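Local coordinates for protein 16S rRNA (guanine(1405)-N(7))-methyltransferase (Klebsiella pneumoniae, PDB 6PI9) that probably methylates the N7 position of guanine 1405 in 16S rRNA, using S-adenosyl-L-methionine as methyl donor, and so confers resistance to various aminoglycosides, at residues A8-D11 with A12-A16; R105-S108 with P109-A113; I127-S131 with M132-N136. All blocks are in the same frame, centred on the assembly; numbering follows the deposited sequence. Where two conformers were deposited one is given.

Interaction 1 (A8-D11 with A12-A16); sequences AALD and ALLSA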
ATOM      1  N   ALA A   8      -4.489 -23.552 -15.599  1.00 45.88           N
ATOM      2  CA  ALA A   8      -3.257 -22.952 -16.101  1.00 45.85           C
ATOM      3  C   ALA A   8      -3.060 -21.561 -15.519  1.00 45.28           C
ATOM      4  O   ALA A   8      -1.939 -21.180 -15.147  1.00 45.38           O
ATOM      5  CB  ALA A   8      -3.290 -22.882 -17.624  1.00 48.18           C
ATOM      6  N   ALA A   9      -4.145 -20.790 -15.414  1.00 44.92           N
ATOM      7  CA  ALA A   9      -4.021 -19.473 -14.801  1.00 42.44           C
ATOM      8  C   ALA A   9      -3.674 -19.593 -13.312  1.00 42.33           C
ATOM      9  O   ALA A   9      -2.794 -18.877 -12.815  1.00 41.96           O
ATOM     10  CB  ALA A   9      -5.319 -18.686 -14.984  1.00 42.77           C
ATOM     11  N   LEU A  10      -4.361 -20.476 -12.588  1.00 40.06           N
ATOM     12  CA  LEU A  10      -3.989 -20.720 -11.191  1.00 38.17           C
ATOM     13  C   LEU A  10      -2.536 -21.170 -11.092  1.00 38.19           C
ATOM     14  O   LEU A  10      -1.792 -20.716 -10.217  1.00 42.57           O
ATOM     15  CB  LEU A  10      -4.927 -21.764 -10.586  1.00 39.99           C
ATOM     16  CG  LEU A  10      -4.654 -22.169  -9.137  1.00 36.84           C
ATOM     17  CD1 LEU A  10      -4.534 -20.911  -8.288  1.00 37.30           C
ATOM     18  CD2 LEU A  10      -5.744 -23.063  -8.622  1.00 40.74           C
ATOM     19  N   ASP A  11      -2.109 -22.066 -11.985  1.00 39.67           N
ATOM     20  CA  ASP A  11      -0.711 -22.519 -11.969  1.00 41.50           C
ATOM     21  C   ASP A  11       0.265 -21.358 -12.152  1.00 46.21           C
ATOM     22  O   ASP A  11       1.335 -21.333 -11.530  1.00 42.66           O
ATOM     23  CB  ASP A  11      -0.485 -23.569 -13.058  1.00 42.23           C
ATOM     24  CG  ASP A  11      -1.141 -24.877 -12.748  1.00 44.02           C
ATOM     25  OD1 ASP A  11      -1.479 -25.102 -11.552  1.00 45.44           O
ATOM     26  OD2 ASP A  11      -1.293 -25.706 -13.676  1.00 45.24           O
ATOM     27  N   ALA A  12      -0.073 -20.387 -13.012  1.00 46.53           N
ATOM     28  CA  ALA A  12       0.789 -19.222 -13.170  1.00 48.78           C
ATOM     29  C   ALA A  12       0.861 -18.404 -11.899  1.00 48.89           C
ATOM     30  O   ALA A  12       1.887 -17.769 -11.637  1.00 49.20           O
ATOM     31  CB  ALA A  12       0.299 -18.302 -14.308  1.00 51.08           C
ATOM     32  N   LEU A  13      -0.172 -18.420 -11.138  1.00 44.45           N
ATOM     33  CA  LEU A  13      -0.134 -17.728  -9.928  1.00 48.26           C
ATOM     34  C   LEU A  13       0.702 -18.516  -8.928  1.00 48.28           C
ATOM     35  O   LEU A  13       1.583 -18.011  -8.340  1.00 46.07           O
ATOM     36  CB  LEU A  13      -1.547 -17.636  -9.479  1.00 51.26           C
ATOM     37  CG  LEU A  13      -2.154 -16.412  -8.899  1.00 57.47           C
ATOM     38  CD1 LEU A  13      -1.727 -15.124  -9.494  1.00 52.23           C
ATOM     39  CD2 LEU A  13      -3.626 -16.551  -8.864  1.00 59.26           C
ATOM     40  N   LEU A  14       0.449 -19.793  -8.810  1.00 41.29           N
ATOM     41  CA  LEU A  14       1.132 -20.599  -7.796  1.00 41.92           C
ATOM     42  C   LEU A  14       2.636 -20.714  -8.056  1.00 47.71           C
ATOM     43  O   LEU A  14       3.402 -20.962  -7.106  1.00 47.01           O
ATOM     44  CB  LEU A  14       0.531 -22.002  -7.732  1.00 39.95           C
ATOM     45  CG  LEU A  14      -0.880 -22.059  -7.125  1.00 39.45           C
ATOM     46  CD1 LEU A  14      -1.558 -23.414  -7.386  1.00 36.51           C
ATOM     47  CD2 LEU A  14      -0.764 -21.748  -5.565  1.00 41.49           C
ATOM     48  N   SER A  15       3.082 -20.587  -9.322  1.00 40.09           N
ATOM     49  CA  SER A  15       4.508 -20.686  -9.633  1.00 38.83           C
ATOM     50  C   SER A  15       5.197 -19.319  -9.673  1.00 44.73           C
ATOM     51  O   SER A  15       6.380 -19.257 -10.011  1.00 45.39           O
ATOM     52  CB  SER A  15       4.729 -21.438 -10.962  1.00 42.47           C
ATOM     53  OG  SER A  15       4.090 -20.741 -12.021  1.00 50.09           O
ATOM     54  N   ALA A  16       4.507 -18.234  -9.316  1.00 45.56           N
ATOM     55  CA  ALA A  16       5.093 -16.893  -9.454  1.00 49.29           C
ATOM     56  C   ALA A  16       6.149 -16.645  -8.372  1.00 51.56           C
ATOM     57  O   ALA A  16       5.937 -16.982  -7.198  1.00 44.61           O
ATOM     58  CB  ALA A  16       4.005 -15.804  -9.394  1.00 49.72           C
TER
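Ser15 and Asp11 meet at the last turn of helix 4-14, where one carbonyl oxygen is gripped twice. The hydroxyl OG of Ser15 donates to Asp11 O at 2.9 Å, and the amide of the same serine, Ser15 N, gives its hydrogen to that oxygen as well. The two donors arrive from opposite faces of the carbonyl plane, each tilted from it, and together they satisfy an acceptor near the helix end. With OG lying between its own backbone N and carbonyl carbon (chi1 60°), the hydroxyl is folded back over the preceding turn and can reach it.

One step round the helix, Leu14 CD1 packs on Leu10 CG at 3.8 Å, the two side chains crossing at a slant. Their backbones are also joined, Leu14 N donating to Leu10 O at 2.8 Å in a fairly straight bond (162° at the hydrogen). This is an i to i+4 bond of an alpha helix; Ala12 N to Ala8 O and Leu13 N to Ala9 O precede it, and Ser15 then leaves helical backbone angles. Leu13 CD2 stands only loosely against Leu10 CD1, 4.5 Å away.

The apolar side chains pack against helices 24-34 and 41-57. Phe31 of helix 24-34 lies against Ala9, Leu10 and Leu13, while Val27 of the same helix touches Leu14; helix 41-57 supplies Ala48 against Leu13 and Glu45 beside Ala9 and Ala12. On the exposed side, Asp11 turns its carboxylate back along the helix, where OD1 is hydrogen-bonded to Gln7 NE2.

Interaction 2 (R105-S108 with P109-A113); sequences RRVS and PFLGA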
ATOM      1  N   ARG A 105       6.036   1.671  26.097  1.00 65.24           N
ATOM      2  CA  ARG A 105       5.680   2.369  27.327  0.50 68.37           C
ATOM      3  C   ARG A 105       4.174   2.410  27.531  1.00 66.42           C
ATOM      4  O   ARG A 105       3.687   2.278  28.659  1.00 66.86           O
ATOM      5  CB  ARG A 105       6.239   3.790  27.302  0.50 72.76           C
ATOM      6  CG  ARG A 105       6.212   4.505  28.646  0.50 75.47           C
ATOM      7  CD  ARG A 105       6.505   5.982  28.474  0.50 77.58           C
ATOM      8  NE  ARG A 105       7.619   6.206  27.553  0.50 78.88           N
ATOM      9  CZ  ARG A 105       7.540   6.945  26.449  0.50 77.39           C
ATOM     10  NH1 ARG A 105       6.403   7.551  26.129  0.50 76.38           N
ATOM     11  NH2 ARG A 105       8.604   7.088  25.668  0.50 76.23           N
ATOM     12  N   ARG A 106       3.427   2.647  26.457  1.00 64.03           N
ATOM     13  CA  ARG A 106       1.965   2.740  26.552  1.00 60.79           C
ATOM     14  C   ARG A 106       1.136   1.458  26.399  1.00 60.25           C
ATOM     15  O   ARG A 106      -0.017   1.419  26.828  1.00 58.66           O
ATOM     16  CB  ARG A 106       1.446   3.797  25.569  1.00 63.17           C
ATOM     17  CG  ARG A 106       2.063   5.174  25.756  1.00 70.77           C
ATOM     18  CD  ARG A 106       0.992   6.245  25.889  1.00 73.77           C
ATOM     19  NE  ARG A 106       1.015   7.182  24.770  1.00 79.52           N
ATOM     20  CZ  ARG A 106       0.030   8.027  24.484  1.00 79.10           C
ATOM     21  NH1 ARG A 106       0.137   8.846  23.445  1.00 79.21           N
ATOM     22  NH2 ARG A 106      -1.061   8.057  25.236  1.00 77.35           N
ATOM     23  N   VAL A 107       1.704   0.419  25.799  1.00 58.86           N
ATOM     24  CA  VAL A 107       0.953  -0.827  25.591  1.00 56.56           C
ATOM     25  C   VAL A 107       1.388  -1.947  26.543  1.00 56.16           C
ATOM     26  O   VAL A 107       0.557  -2.765  26.955  1.00 52.19           O
ATOM     27  CB  VAL A 107       1.043  -1.310  24.116  1.00 52.69           C
ATOM     28  CG1 VAL A 107       0.407  -2.666  23.952  1.00 49.29           C
ATOM     29  CG2 VAL A 107       0.362  -0.325  23.186  1.00 54.68           C
ATOM     30  N   SER A 108       2.680  -2.063  26.849  1.00 57.83           N
ATOM     31  CA  SER A 108       3.127  -3.258  27.567  1.00 62.15           C
ATOM     32  C   SER A 108       2.498  -3.437  28.949  1.00 62.54           C
ATOM     33  O   SER A 108       2.193  -4.593  29.301  1.00 65.35           O
ATOM     34  CB  SER A 108       4.659  -3.301  27.694  1.00 63.96           C
ATOM     35  OG  SER A 108       5.169  -2.138  28.271  1.00 70.03           O
ATOM     36  N   PRO A 109       2.291  -2.402  29.777  1.00 62.37           N
ATOM     37  CA  PRO A 109       1.595  -2.674  31.043  1.00 61.58           C
ATOM     38  C   PRO A 109       0.231  -3.306  30.829  1.00 57.28           C
ATOM     39  O   PRO A 109      -0.232  -4.060  31.698  1.00 57.74           O
ATOM     40  CB  PRO A 109       1.512  -1.294  31.731  1.00 64.68           C
ATOM     41  CG  PRO A 109       1.788  -0.272  30.682  1.00 63.67           C
ATOM     42  CD  PRO A 109       2.731  -0.997  29.699  1.00 60.98           C
ATOM     43  N   PHE A 110      -0.415  -3.056  29.678  1.00 50.36           N
ATOM     44  CA  PHE A 110      -1.674  -3.723  29.401  1.00 48.75           C
ATOM     45  C   PHE A 110      -1.477  -5.207  29.151  1.00 51.66           C
ATOM     46  O   PHE A 110      -2.390  -6.005  29.431  1.00 49.80           O
ATOM     47  CB  PHE A 110      -2.348  -3.059  28.208  1.00 47.01           C
ATOM     48  CG  PHE A 110      -3.758  -3.502  27.966  1.00 46.19           C
ATOM     49  CD1 PHE A 110      -4.080  -4.164  26.804  1.00 44.81           C
ATOM     50  CD2 PHE A 110      -4.769  -3.197  28.874  1.00 49.44           C
ATOM     51  CE1 PHE A 110      -5.387  -4.531  26.534  1.00 47.24           C
ATOM     52  CE2 PHE A 110      -6.072  -3.575  28.628  1.00 49.06           C
ATOM     53  CZ  PHE A 110      -6.384  -4.231  27.438  1.00 50.81           C
ATOM     54  N   LEU A 111      -0.334  -5.602  28.575  1.00 54.19           N
ATOM     55  CA  LEU A 111      -0.168  -7.012  28.207  1.00 56.33           C
ATOM     56  C   LEU A 111       0.087  -7.847  29.459  1.00 58.85           C
ATOM     57  O   LEU A 111      -0.409  -8.976  29.589  1.00 55.47           O
ATOM     58  CB  LEU A 111       1.000  -7.189  27.227  1.00 53.36           C
ATOM     59  CG  LEU A 111       1.026  -6.413  25.904  1.00 55.14           C
ATOM     60  CD1 LEU A 111       2.334  -6.676  25.202  1.00 57.69           C
ATOM     61  CD2 LEU A 111      -0.137  -6.844  24.999  1.00 50.34           C
ATOM     62  N   GLY A 112       0.821  -7.281  30.393  1.00 67.84           N
ATOM     63  CA  GLY A 112       1.157  -7.941  31.630  1.00 72.40           C
ATOM     64  C   GLY A 112       2.552  -8.526  31.577  1.00 73.09           C
ATOM     65  O   GLY A 112       3.117  -8.787  30.507  1.00 72.77           O
ATOM     66  N   ALA A 113       3.118  -8.725  32.762  1.00 71.59           N
ATOM     67  CA  ALA A 113       4.456  -9.289  32.873  1.00 74.91           C
ATOM     68  C   ALA A 113       4.470 -10.714  32.337  1.00 76.35           C
ATOM     69  O   ALA A 113       3.596 -11.520  32.674  1.00 73.73           O
ATOM     70  CB  ALA A 113       4.923  -9.265  34.331  1.00 73.52           C
TER
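Ser108 sets its hydroxyl against the ring of Pro109, OG standing 3.0 Å from Pro109 CD. That hydroxyl sits between its own backbone N and carbonyl carbon (chi1 54°), a rotation that also aims it up the helix to its polar partner, Met104 O. The proline ring leans on the turn before it, with Pro109 CD 3.6 Å from Arg105 O. Lacking an N-H, Pro109 cannot donate a hydrogen bond to that oxygen; Phe110 N makes no i to i+4 bond to the turn before either, and helix 100-111 is kinked here. Across the kink the bonds are uneven: Val107 O receives only weak ones from Phe110 N and Leu111 N, whereas Ser108 O accepts two of unlike geometry. Gly112 N approaches it almost head-on at 3.2 Å, and Leu111 N comes from above the carbonyl plane at 2.8 Å. Gly112, at positive phi, then turns the chain out of the helix. On the buried face Val107 CG1 packs loosely, 4.3 Å from Leu111 CG, and both side chains rest on Val210 of the Rossmann-like methyltransferase sheet. The chemistry is thus divided: apolar branches seat the helix on the sheet, while the missing N-H of Pro109 leaves the last turn weakly bonded before the helix stops at Gly112.

Interaction 3 (I127-S131 with M132-N136); sequences ILLGS and MGVTN
Helix 125-131 ends in a Schellman motif, with Val134 N reaching back to Leu129 O at 3.1 Å, Gly133 N to Gly130 O at 3.3 Å, and Gly133 taking the positive phi (94°) of the C-prime position. Across this reversal runs the apolar pairing that commonly accompanies the motif: Leu129 CB and Val134 CB meet at 4.0 Å. On another side of the helix Met132 doubles back over the last turn. Its CG stands opposite its own carbonyl carbon (chi1 -60°) and the chain beyond is extended, which carries CE to within 3.7 Å of Leu128 CD1, while CG passes near both Leu128 O and Ser131 OG. Thr135 sets its methyl CG2 3.5 Å from Gly130 O.

Leu129 O is held twice, because Met132 N also donates to it at 2.9 Å; the N-H groups of Met132 and Val134 come in above opposite faces of the carbonyl plane. A further link is made by carbon, Gly130 CA lying 3.1 Å from Val134 O in a CA-H...O contact.

In the fold this is the turn that joins the helix to strand 137-141 in the Rossmann-like alpha/beta fold. The side chain of Leu128 lies close to that of Arg96, a ligand-binding residue, and about 7 Å from the bound S-adenosyl-L-homocysteine. Leu87 of helix 83-87 packs on Leu128, Met104 of helix 100-111 touches both Met132 and Val134, and Val117 of strand 117-120 backs Val134.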
ATOM      1  N   ILE A 127       9.597 -10.043  16.075  1.00 49.10           N
ATOM      2  CA  ILE A 127      11.011  -9.736  16.270  1.00 52.19           C
ATOM      3  C   ILE A 127      11.177  -8.388  16.979  1.00 52.78           C
ATOM      4  O   ILE A 127      12.015  -8.243  17.874  1.00 62.50           O
ATOM      5  CB  ILE A 127      11.733  -9.771  14.919  1.00 55.37           C
ATOM      6  CG1 ILE A 127      11.646 -11.181  14.329  1.00 56.89           C
ATOM      7  CG2 ILE A 127      13.193  -9.318  15.079  1.00 59.63           C
ATOM      8  CD1 ILE A 127      12.190 -11.284  12.927  1.00 56.74           C
ATOM      9  N   LEU A 128      10.373  -7.392  16.605  1.00 48.79           N
ATOM     10  CA  LEU A 128      10.367  -6.108  17.309  1.00 51.42           C
ATOM     11  C   LEU A 128      10.004  -6.289  18.778  1.00 57.81           C
ATOM     12  O   LEU A 128      10.744  -5.847  19.667  1.00 63.26           O
ATOM     13  CB  LEU A 128       9.397  -5.143  16.622  1.00 51.52           C
ATOM     14  CG  LEU A 128       9.256  -3.737  17.218  1.00 52.59           C
ATOM     15  CD1 LEU A 128      10.656  -3.112  17.415  1.00 60.27           C
ATOM     16  CD2 LEU A 128       8.420  -2.894  16.282  1.00 51.84           C
ATOM     17  N   LEU A 129       8.861  -6.934  19.045  1.00 53.16           N
ATOM     18  CA  LEU A 129       8.484  -7.319  20.409  1.00 53.77           C
ATOM     19  C   LEU A 129       9.599  -8.026  21.153  1.00 57.32           C
ATOM     20  O   LEU A 129       9.926  -7.685  22.295  1.00 64.17           O
ATOM     21  CB  LEU A 129       7.274  -8.246  20.368  1.00 52.59           C
ATOM     22  CG  LEU A 129       5.990  -7.623  19.886  1.00 55.42           C
ATOM     23  CD1 LEU A 129       4.901  -8.722  19.908  1.00 58.21           C
ATOM     24  CD2 LEU A 129       5.685  -6.476  20.800  1.00 57.62           C
ATOM     25  N   GLY A 130      10.133  -9.083  20.568  1.00 55.63           N
ATOM     26  CA  GLY A 130      11.112  -9.866  21.288  1.00 52.82           C
ATOM     27  C   GLY A 130      12.318  -9.056  21.706  1.00 62.03           C
ATOM     28  O   GLY A 130      12.888  -9.280  22.786  1.00 63.97           O
ATOM     29  N   SER A 131      12.726  -8.099  20.873  1.00 62.24           N
ATOM     30  CA  SER A 131      13.862  -7.268  21.245  1.00 67.62           C
ATOM     31  C   SER A 131      13.569  -6.438  22.488  1.00 70.60           C
ATOM     32  O   SER A 131      14.502  -6.065  23.207  1.00 74.07           O
ATOM     33  CB  SER A 131      14.229  -6.348  20.086  1.00 64.74           C
ATOM     34  OG  SER A 131      13.188  -5.426  19.847  1.00 64.91           O
ATOM     35  N   MET A 132      12.291  -6.158  22.753  1.00 67.60           N
ATOM     36  CA  MET A 132      11.863  -5.280  23.829  1.00 69.95           C
ATOM     37  C   MET A 132      11.337  -6.043  25.037  1.00 72.74           C
ATOM     38  O   MET A 132      10.625  -5.462  25.876  1.00 71.87           O
ATOM     39  CB  MET A 132      10.820  -4.305  23.296  1.00 68.66           C
ATOM     40  CG  MET A 132      11.392  -3.459  22.172  1.00 72.42           C
ATOM     41  SD  MET A 132      10.329  -2.152  21.515  1.00 75.98           S
ATOM     42  CE  MET A 132      11.560  -1.297  20.521  1.00 83.11           C
ATOM     43  N   GLY A 133      11.690  -7.331  25.139  1.00 71.24           N
ATOM     44  CA  GLY A 133      11.410  -8.147  26.299  1.00 73.26           C
ATOM     45  C   GLY A 133      10.136  -8.950  26.239  1.00 69.76           C
ATOM     46  O   GLY A 133       9.851  -9.680  27.198  1.00 70.04           O
ATOM     47  N   VAL A 134       9.356  -8.833  25.160  1.00 62.80           N
ATOM     48  CA  VAL A 134       8.154  -9.633  24.972  1.00 57.16           C
ATOM     49  C   VAL A 134       8.574 -10.834  24.130  1.00 57.09           C
ATOM     50  O   VAL A 134       8.588 -10.783  22.904  1.00 52.77           O
ATOM     51  CB  VAL A 134       7.033  -8.829  24.334  1.00 57.69           C
ATOM     52  CG1 VAL A 134       5.771  -9.714  24.117  1.00 53.69           C
ATOM     53  CG2 VAL A 134       6.751  -7.602  25.220  1.00 57.33           C
ATOM     54  N   THR A 135       8.922 -11.931  24.808  1.00 55.07           N
ATOM     55  CA  THR A 135       9.551 -13.075  24.160  1.00 56.50           C
ATOM     56  C   THR A 135       8.710 -14.346  24.279  1.00 57.22           C
ATOM     57  O   THR A 135       9.222 -15.458  24.092  1.00 60.24           O
ATOM     58  CB  THR A 135      10.954 -13.284  24.737  1.00 60.39           C
ATOM     59  OG1 THR A 135      10.842 -13.601  26.126  1.00 63.61           O
ATOM     60  CG2 THR A 135      11.745 -11.985  24.606  1.00 61.61           C
ATOM     61  N   ASN A 136       7.421 -14.207  24.573  1.00 55.49           N
ATOM     62  CA  ASN A 136       6.528 -15.351  24.655  1.00 54.81           C
ATOM     63  C   ASN A 136       5.325 -15.100  23.763  1.00 52.84           C
ATOM     64  O   ASN A 136       4.199 -15.050  24.251  1.00 55.54           O
ATOM     65  CB  ASN A 136       6.076 -15.602  26.094  1.00 59.60           C
ATOM     66  CG  ASN A 136       5.292 -16.892  26.249  1.00 56.39           C
ATOM     67  OD1 ASN A 136       5.364 -17.787  25.408  1.00 55.16           O
ATOM     68  ND2 ASN A 136       4.524 -16.984  27.332  1.00 58.95           N
TER

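How the interactions relate
All three contacts finish a helix, and each does so with a carbonyl oxygen that accepts two donors. Interaction 1 stands apart in the N-terminal helices, its centre about 37 Å from that of interaction 3 and 44 Å from that of interaction 2, on the opposite side of the chain's centre. Interactions 2 and 3 lie on the sheet, with centres about 12 Å apart, and Met104 connects their surroundings. Each mixes buried and exposed residues, but interaction 3 is the least exposed and, of the two on the sheet, the nearer to bound S-adenosyl-L-homocysteine. Positive-phi glycines follow both these helices, yet only interaction 3 has the full Schellman pair; in interaction 1 a serine hydroxyl shares the acceptor with its own amide.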